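Local coordinates for catechol O-methyltransferase (PDB 6JCL), which catalyses the metal-dependent transfer of a methyl group from S-adenosyl-L-methionine to a hydroxyl of catechol-like compounds and works as a homodimer, at residues A43-A46 and Q47-K50; D13-L16 and D17-V21; D139-K142 and E143-V146. All blocks are in the same frame, centred on the assembly; numbering follows the deposited sequence.

Contact 1: residues A43-A46 and Q47-K50; sequences AVSA and QQGK. With SAH (S-adenosyl-L-homocysteine), chain I.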
loop_
_atom_site.group_PDB
_atom_site.type_symbol
_atom_site.label_atom_id
_atom_site.label_comp_id
_atom_site.label_asym_id
_atom_site.label_seq_id
_atom_site.Cartn_x
_atom_site.Cartn_y
_atom_site.Cartn_z
ATOM N N ALA A 43 -13.907 -2.773 -12.082
ATOM C CA ALA A 43 -13.704 -1.972 -10.886
ATOM C C ALA A 43 -12.608 -2.561 -10.011
ATOM O O ALA A 43 -12.254 -3.741 -10.118
ATOM C CB ALA A 43 -15.004 -1.905 -10.082
ATOM N N VAL A 44 -12.087 -1.732 -9.102
ATOM C CA VAL A 44 -11.131 -2.256 -8.131
ATOM C C VAL A 44 -11.792 -3.385 -7.345
ATOM O O VAL A 44 -13.006 -3.394 -7.122
ATOM C CB VAL A 44 -10.621 -1.164 -7.169
ATOM C CG1 VAL A 44 -9.770 -0.158 -7.911
ATOM C CG2 VAL A 44 -11.773 -0.482 -6.438
ATOM N N SER A 45 -10.983 -4.360 -6.930
ATOM C CA SER A 45 -11.493 -5.378 -6.036
ATOM C C SER A 45 -11.760 -4.759 -4.668
ATOM O O SER A 45 -11.329 -3.642 -4.368
ATOM C CB SER A 45 -10.489 -6.508 -5.894
ATOM O OG SER A 45 -9.369 -6.028 -5.165
ATOM N N ALA A 46 -12.452 -5.510 -3.818
ATOM C CA ALA A 46 -12.763 -4.969 -2.494
ATOM C C ALA A 46 -11.496 -4.712 -1.677
ATOM O O ALA A 46 -11.406 -3.701 -0.975
ATOM C CB ALA A 46 -13.713 -5.906 -1.742
ATOM N N GLN A 47 -10.507 -5.620 -1.731
ATOM C CA GLN A 47 -9.276 -5.369 -0.967
ATOM C C GLN A 47 -8.537 -4.138 -1.495
ATOM O O GLN A 47 -7.955 -3.357 -0.715
ATOM C CB GLN A 47 -8.350 -6.596 -1.010
ATOM C CG GLN A 47 -8.927 -7.893 -0.366
ATOM C CD GLN A 47 -9.461 -7.689 1.047
ATOM O OE1 GLN A 47 -8.716 -7.346 1.971
ATOM N NE2 GLN A 47 -10.763 -7.919 1.228
ATOM N N GLN A 48 -8.527 -3.968 -2.820
ATOM C CA GLN A 48 -7.885 -2.816 -3.435
ATOM C C GLN A 48 -8.607 -1.527 -3.077
ATOM O O GLN A 48 -7.971 -0.510 -2.769
ATOM C CB GLN A 48 -7.850 -2.989 -4.953
ATOM C CG GLN A 48 -6.983 -4.122 -5.416
ATOM C CD GLN A 48 -7.158 -4.393 -6.907
ATOM O OE1 GLN A 48 -8.132 -3.957 -7.516
ATOM N NE2 GLN A 48 -6.214 -5.125 -7.490
ATOM N N GLY A 49 -9.934 -1.541 -3.164
ATOM C CA GLY A 49 -10.690 -0.361 -2.787
ATOM C C GLY A 49 -10.498 -0.015 -1.325
ATOM O O GLY A 49 -10.254 1.141 -0.976
ATOM N N LYS A 50 -10.538 -1.022 -0.454
ATOM C CA LYS A 50 -10.316 -0.745 0.953
ATOM C C LYS A 50 -8.927 -0.165 1.187
ATOM O O LYS A 50 -8.757 0.715 2.036
ATOM C CB LYS A 50 -10.512 -2.012 1.774
ATOM C CG LYS A 50 -10.436 -1.735 3.289
ATOM C CD LYS A 50 -11.587 -2.422 3.976
ATOM C CE LYS A 50 -11.728 -1.954 5.398
ATOM N NZ LYS A 50 -12.161 -3.060 6.254
HETATM N N SAH I . -11.642 3.616 -11.056
HETATM C CA SAH I . -12.787 2.757 -11.396
HETATM C CB SAH I . -12.565 2.120 -12.764
HETATM C CG SAH I . -12.230 3.112 -13.875
HETATM S SD SAH I . -12.341 2.283 -15.482
HETATM C C SAH I . -13.003 1.682 -10.339
HETATM O O SAH I . -14.115 1.461 -9.845
HETATM O OXT SAH I . -12.033 1.046 -9.947
HETATM C "C5'" SAH I . -11.686 3.643 -16.479
HETATM C "C4'" SAH I . -12.672 4.799 -16.670
HETATM O "O4'" SAH I . -11.970 5.862 -17.282
HETATM C "C3'" SAH I . -13.851 4.495 -17.604
HETATM O "O3'" SAH I . -15.064 4.823 -16.925
HETATM C "C2'" SAH I . -13.649 5.404 -18.804
HETATM O "O2'" SAH I . -14.855 5.822 -19.435
HETATM C "C1'" SAH I . -12.821 6.534 -18.186
HETATM N N9 SAH I . -12.035 7.331 -19.140
HETATM C C8 SAH I . -11.370 6.869 -20.258
HETATM N N7 SAH I . -10.775 7.931 -20.842
HETATM C C5 SAH I . -11.043 9.041 -20.108
HETATM C C6 SAH I . -10.687 10.378 -20.280
HETATM N N6 SAH I . -9.941 10.778 -21.316
HETATM N N1 SAH I . -11.116 11.292 -19.347
HETATM C C2 SAH I . -11.912 10.900 -18.280
HETATM N N3 SAH I . -12.276 9.580 -18.119
HETATM C C4 SAH I . -11.836 8.672 -19.036
#
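Ser45 and Gln48 grip each other twice at the start of helix 46-58, each side chain serving the other's backbone. The hydroxyl OG of Ser45 accepts from Gln48 N at 3.2 Å, a position it reaches because chi1 of 70° tucks it between the backbone N and the carbonyl carbon. In return the amide oxygen OE1 of Gln48 takes Ser45 N at 2.9 Å, the N-H arriving from above the amide plane, 40° out of it, and not on a lone pair. Beyond CG the Gln48 chain is extended (chi2 171°), which carries the amide back past Ser45 OG to the residue ahead of the helix. This reciprocal pair is a capping box with Ser45 as N-cap, and the first regular turn follows directly, Gly49 N donating to Ser45 O at 2.8 Å.

Val44 CG2 packs on Gly49 CA at 3.8 Å, where glycine, having no side chain, probably leaves room for the close approach. The other branch, CG1, faces the carboxylate of S-adenosyl-L-homocysteine, 3.3 Å from OXT, and Val44 N donates to the same OXT at 2.9 Å. Farther along, Lys50 NZ forms a salt bridge with Asp199 of the second subunit, while Gln47 NE2 donates to Asp17 OD1 of helix 9-21 and Gln47 OE1 accepts from Ala202 N of the second subunit.

Contact 2: residues D13-L16 and D17-V21; sequences DAFL and DSTLV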
loop_
_atom_site.group_PDB
_atom_site.type_symbol
_atom_site.label_atom_id
_atom_site.label_comp_id
_atom_site.label_asym_id
_atom_site.label_seq_id
_atom_site.Cartn_x
_atom_site.Cartn_y
_atom_site.Cartn_z
ATOM N N ASP A 13 -8.648 -14.136 -2.264
ATOM C CA ASP A 13 -9.364 -12.861 -2.193
ATOM C C ASP A 13 -10.782 -13.040 -1.676
ATOM O O ASP A 13 -11.305 -12.164 -0.980
ATOM C CB ASP A 13 -9.425 -12.170 -3.552
ATOM C CG ASP A 13 -8.447 -10.989 -3.676
ATOM O OD1 ASP A 13 -7.567 -10.795 -2.801
ATOM O OD2 ASP A 13 -8.569 -10.245 -4.669
ATOM N N ALA A 14 -11.449 -14.136 -2.047
ATOM C CA ALA A 14 -12.790 -14.361 -1.523
ATOM C C ALA A 14 -12.766 -14.485 -0.005
ATOM O O ALA A 14 -13.635 -13.931 0.682
ATOM C CB ALA A 14 -13.412 -15.600 -2.160
ATOM N N PHE A 15 -11.767 -15.194 0.539
ATOM C CA PHE A 15 -11.609 -15.287 1.987
ATOM C C PHE A 15 -11.323 -13.911 2.595
ATOM O O PHE A 15 -11.924 -13.531 3.607
ATOM C CB PHE A 15 -10.490 -16.288 2.324
ATOM C CG PHE A 15 -10.063 -16.286 3.772
ATOM C CD1 PHE A 15 -10.772 -17.009 4.734
ATOM C CD2 PHE A 15 -8.924 -15.589 4.167
ATOM C CE1 PHE A 15 -10.351 -17.007 6.086
ATOM C CE2 PHE A 15 -8.511 -15.585 5.497
ATOM C CZ PHE A 15 -9.224 -16.290 6.452
ATOM N N LEU A 16 -10.420 -13.150 1.977
ATOM C CA LEU A 16 -10.092 -11.828 2.495
ATOM C C LEU A 16 -11.315 -10.921 2.463
ATOM O O LEU A 16 -11.547 -10.153 3.403
ATOM C CB LEU A 16 -8.941 -11.217 1.684
ATOM C CG LEU A 16 -7.581 -11.936 1.709
ATOM C CD1 LEU A 16 -6.587 -11.211 0.826
ATOM C CD2 LEU A 16 -7.047 -12.023 3.122
ATOM N N ASP A 17 -12.111 -10.997 1.391
ATOM C CA ASP A 17 -13.335 -10.201 1.321
ATOM C C ASP A 17 -14.270 -10.546 2.476
ATOM O O ASP A 17 -14.758 -9.656 3.184
ATOM C CB ASP A 17 -14.039 -10.417 -0.023
ATOM C CG ASP A 17 -13.325 -9.755 -1.180
ATOM O OD1 ASP A 17 -12.330 -9.028 -0.969
ATOM O OD2 ASP A 17 -13.772 -9.955 -2.337
ATOM N N SER A 18 -14.491 -11.845 2.707
ATOM C CA SER A 18 -15.411 -12.280 3.751
ATOM C C SER A 18 -14.893 -11.949 5.145
ATOM O O SER A 18 -15.687 -11.726 6.067
ATOM C CB SER A 18 -15.657 -13.784 3.624
ATOM O OG SER A 18 -16.135 -14.329 4.841
ATOM N N THR A 19 -13.575 -11.906 5.317
ATOM C CA THR A 19 -12.983 -11.754 6.632
ATOM C C THR A 19 -12.766 -10.294 7.020
ATOM O O THR A 19 -12.943 -9.937 8.194
ATOM C CB THR A 19 -11.670 -12.533 6.649
ATOM O OG1 THR A 19 -11.959 -13.924 6.414
ATOM C CG2 THR A 19 -10.969 -12.370 7.982
ATOM N N LEU A 20 -12.377 -9.450 6.060
ATOM C CA LEU A 20 -11.953 -8.084 6.341
ATOM C C LEU A 20 -12.935 -7.024 5.872
ATOM O O LEU A 20 -12.872 -5.895 6.366
ATOM C CB LEU A 20 -10.589 -7.809 5.690
ATOM C CG LEU A 20 -9.440 -8.710 6.139
ATOM C CD1 LEU A 20 -8.184 -8.308 5.388
ATOM C CD2 LEU A 20 -9.225 -8.626 7.636
ATOM N N VAL A 21 -13.804 -7.334 4.925
ATOM C CA VAL A 21 -14.804 -6.393 4.432
ATOM C C VAL A 21 -16.210 -6.807 4.864
ATOM O O VAL A 21 -16.958 -6.006 5.434
ATOM C CB VAL A 21 -14.709 -6.240 2.899
ATOM C CG1 VAL A 21 -15.804 -5.282 2.382
ATOM C CG2 VAL A 21 -13.327 -5.717 2.500
HETATM O O HOH W 1 -10.801 -8.350 -3.204
#
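The N-terminal helix 9-21 packs against the second subunit, and within its last turns Phe15 and Thr19 meet one turn apart. Thr19 OG1 sits 3.4 Å above the plane of the Phe15 ring, over its centre, so a hydroxyl oxygen covers one aromatic face. A chi1 of 169° swings the ring to the side of its own carbonyl carbon, which brings it over the hydroxyl. The same OG1 donates to Phe15 O at 2.8 Å, which fixes the rotation of the threonine: at chi1 -62° the hydroxyl lies beside its own backbone N and leans back along the helix. Phe15 O also receives Thr19 N at 2.9 Å and is thus held by two donors from one residue. The hydroxyl comes from above the carbonyl plane, 38° out of it.

Regular helical bonds run through this turn, but near the end the winding widens into a pi-type turn over 17-21. Thr19 N has an additional weak bond to Leu16 O, the carbonyl that Leu20 N takes at 2.9 Å in the ordinary helical way.

Another face of the helix is acidic. Asp13 and Asp17 share a water, which donates to Asp17 OD1 at 2.8 Å and only weakly to Asp13 OD2. Arg208 supplies a salt bridge to Asp17 OD2 and a backbone N-H to Asp13 OD2, so the proximity of the two carboxylates is probably offset by that positive charge. Across the dimer interface Asp13 OD1 accepts from Gln204 of the second subunit, and Phe15 and Thr19 rest on Leu174 and Leu189 of that chain.

Contact 3: residues D139-K142 and E143-V146; sequences DADK and ENNV. With SR (strontium ion), chain J; SAH (S-adenosyl-L-homocysteine), chain I.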
loop_
_atom_site.group_PDB
_atom_site.type_symbol
_atom_site.label_atom_id
_atom_site.label_comp_id
_atom_site.label_asym_id
_atom_site.label_seq_id
_atom_site.Cartn_x
_atom_site.Cartn_y
_atom_site.Cartn_z
ATOM N N ASP A 139 -6.634 6.307 -12.905
ATOM C CA ASP A 139 -7.179 5.032 -13.365
ATOM C C ASP A 139 -8.105 5.244 -14.566
ATOM O O ASP A 139 -9.233 4.746 -14.602
ATOM C CB ASP A 139 -7.914 4.316 -12.227
ATOM C CG ASP A 139 -8.234 2.858 -12.573
ATOM O OD1 ASP A 139 -7.494 2.289 -13.422
ATOM O OD2 ASP A 139 -9.218 2.294 -12.020
ATOM N N ALA A 140 -7.627 5.963 -15.584
ATOM C CA ALA A 140 -8.474 6.275 -16.736
ATOM C C ALA A 140 -7.892 5.679 -18.020
ATOM O O ALA A 140 -7.575 4.482 -18.037
ATOM C CB ALA A 140 -8.691 7.792 -16.835
ATOM N N ASP A 141 -7.742 6.475 -19.091
ATOM C CA ASP A 141 -7.132 5.985 -20.337
ATOM C C ASP A 141 -5.616 5.915 -20.166
ATOM O O ASP A 141 -4.979 6.914 -19.804
ATOM C CB ASP A 141 -7.511 6.860 -21.532
ATOM C CG ASP A 141 -7.286 8.346 -21.287
ATOM O OD1 ASP A 141 -7.541 8.820 -20.161
ATOM O OD2 ASP A 141 -6.874 9.038 -22.236
ATOM N N LYS A 142 -5.032 4.719 -20.379
ATOM C CA LYS A 142 -3.657 4.506 -19.927
ATOM C C LYS A 142 -2.641 5.327 -20.711
ATOM O O LYS A 142 -1.586 5.677 -20.159
ATOM C CB LYS A 142 -3.276 3.023 -20.011
ATOM C CG LYS A 142 -4.231 2.106 -19.244
ATOM C CD LYS A 142 -4.476 2.582 -17.805
ATOM C CE LYS A 142 -5.113 1.479 -16.961
ATOM N NZ LYS A 142 -5.683 2.055 -15.702
ATOM N N GLU A 143 -2.906 5.611 -21.993
ATOM C CA GLU A 143 -1.944 6.406 -22.758
ATOM C C GLU A 143 -1.787 7.812 -22.199
ATOM O O GLU A 143 -0.799 8.482 -22.521
ATOM C CB GLU A 143 -2.325 6.464 -24.243
ATOM C CG GLU A 143 -1.883 5.228 -25.045
ATOM C CD GLU A 143 -0.686 5.496 -25.971
ATOM O OE1 GLU A 143 0.274 6.193 -25.561
ATOM O OE2 GLU A 143 -0.708 5.006 -27.122
ATOM N N ASN A 144 -2.701 8.269 -21.344
ATOM C CA ASN A 144 -2.531 9.580 -20.734
ATOM C C ASN A 144 -2.078 9.513 -19.282
ATOM O O ASN A 144 -2.066 10.549 -18.604
ATOM C CB ASN A 144 -3.827 10.380 -20.837
ATOM C CG ASN A 144 -3.900 11.192 -22.115
ATOM O OD1 ASN A 144 -2.924 11.840 -22.518
ATOM N ND2 ASN A 144 -5.059 11.176 -22.753
ATOM N N ASN A 145 -1.671 8.337 -18.787
ATOM C CA ASN A 145 -1.116 8.277 -17.433
ATOM C C ASN A 145 -0.088 9.390 -17.212
ATOM O O ASN A 145 -0.125 10.104 -16.207
ATOM C CB ASN A 145 -0.418 6.945 -17.188
ATOM C CG ASN A 145 -1.339 5.815 -16.791
ATOM O OD1 ASN A 145 -2.540 5.969 -16.536
ATOM N ND2 ASN A 145 -0.757 4.625 -16.783
ATOM N N VAL A 146 0.855 9.534 -18.142
ATOM C CA VAL A 146 1.967 10.462 -17.942
ATOM C C VAL A 146 1.465 11.900 -17.877
ATOM O O VAL A 146 1.874 12.671 -17.002
ATOM C CB VAL A 146 3.027 10.268 -19.042
ATOM C CG1 VAL A 146 3.929 11.487 -19.153
ATOM C CG2 VAL A 146 3.848 9.014 -18.742
HETATM SR SR SR J . -8.323 0.004 -12.945
HETATM N N SAH I . -11.642 3.616 -11.056
HETATM C CA SAH I . -12.787 2.757 -11.396
HETATM C CB SAH I . -12.565 2.120 -12.764
HETATM C CG SAH I . -12.230 3.112 -13.875
HETATM S SD SAH I . -12.341 2.283 -15.482
HETATM C C SAH I . -13.003 1.682 -10.339
HETATM O O SAH I . -14.115 1.461 -9.845
HETATM O OXT SAH I . -12.033 1.046 -9.947
HETATM C "C5'" SAH I . -11.686 3.643 -16.479
HETATM C "C4'" SAH I . -12.672 4.799 -16.670
HETATM O "O4'" SAH I . -11.970 5.862 -17.282
HETATM C "C3'" SAH I . -13.851 4.495 -17.604
HETATM O "O3'" SAH I . -15.064 4.823 -16.925
HETATM C "C2'" SAH I . -13.649 5.404 -18.804
HETATM O "O2'" SAH I . -14.855 5.822 -19.435
HETATM C "C1'" SAH I . -12.821 6.534 -18.186
HETATM N N9 SAH I . -12.035 7.331 -19.140
HETATM C C8 SAH I . -11.370 6.869 -20.258
HETATM N N7 SAH I . -10.775 7.931 -20.842
HETATM C C5 SAH I . -11.043 9.041 -20.108
HETATM C C6 SAH I . -10.687 10.378 -20.280
HETATM N N6 SAH I . -9.941 10.778 -21.316
HETATM N N1 SAH I . -11.116 11.292 -19.347
HETATM C C2 SAH I . -11.912 10.900 -18.280
HETATM N N3 SAH I . -12.276 9.580 -18.119
HETATM C C4 SAH I . -11.836 8.672 -19.036
HETATM O O HOH W 2 -5.177 7.041 -16.891
HETATM O O HOH W 3 -4.085 4.147 -14.807
HETATM O O HOH W 4 0.958 7.241 -20.220
HETATM O O HOH W 5 -10.320 -0.645 -11.508
#
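Asp141 and Asn144 join the loop behind strand 133-138 to the start of helix 145-155, close to where Asp139 holds the metal. Asn144 ND2 donates to Asp141 OD2 at 2.9 Å, meeting the carboxylate on its syn side but tilted 25° out of its plane, with the amide and carboxylate planes turned 73° apart. Asn144 N adds a bond to Asp141 O. A chi1 of 50° sets the Asp141 carboxylate so that OD2 serves Asn144 while OD1 lies 3.3 Å from N6 of the S-adenosyl-L-homocysteine adenine and accepts from Tyr148 OH.

Upstream, Asp139 binds the strontium ion through both oxygens, OD1 at 2.5 Å and OD2 at 2.6 Å. Asp139 OD2 also accepts from the ligand's amino N at 2.9 Å. Asp165, Asn166 and a water are the other ligands of the ion, and that water also donates to the carboxylate oxygen OXT of S-adenosyl-L-homocysteine. In this Rossmann-like methyltransferase, the loop after strand 133-138 therefore reaches the metal and both ends of the cofactor product.

In the second shell, Lys142 NZ makes a salt bridge with Asp139 OD1 at 2.9 Å and donates to Asn166 OD1, thereby touching two metal ligands. Lys142 NZ also donates to a water that probably passes a hydrogen on to Asn145 OD1, and a second water ties Asn145 OD1 to Ala140 N and Asp141 O. Behind these, Asn145 N bonds Lys142 O at 3.0 Å, and Asn145 ND2 reaches Thr188 of helix 180-194.

In the fold
Contacts 1 and 3 both lie where a loop enters a helix and both reach S-adenosyl-L-homocysteine, yet they differ in burial and chemistry. Contact 1 is buried and closes its helix start with a capping box; contact 3 is a surface contact, though its metal-binding aspartate is buried, and relies on carboxylates, waters and a strontium ion. Their centres are about 19 Å apart, on opposite sides of the chain's centre. Contact 2, partly buried and wholly within one helix, lies away from the cofactor. It touches contact 1 through the bond from Lys50 NZ to Leu20 O, and both meet the second subunit, whereas the segments of contact 3 touch no other chain of the dimer.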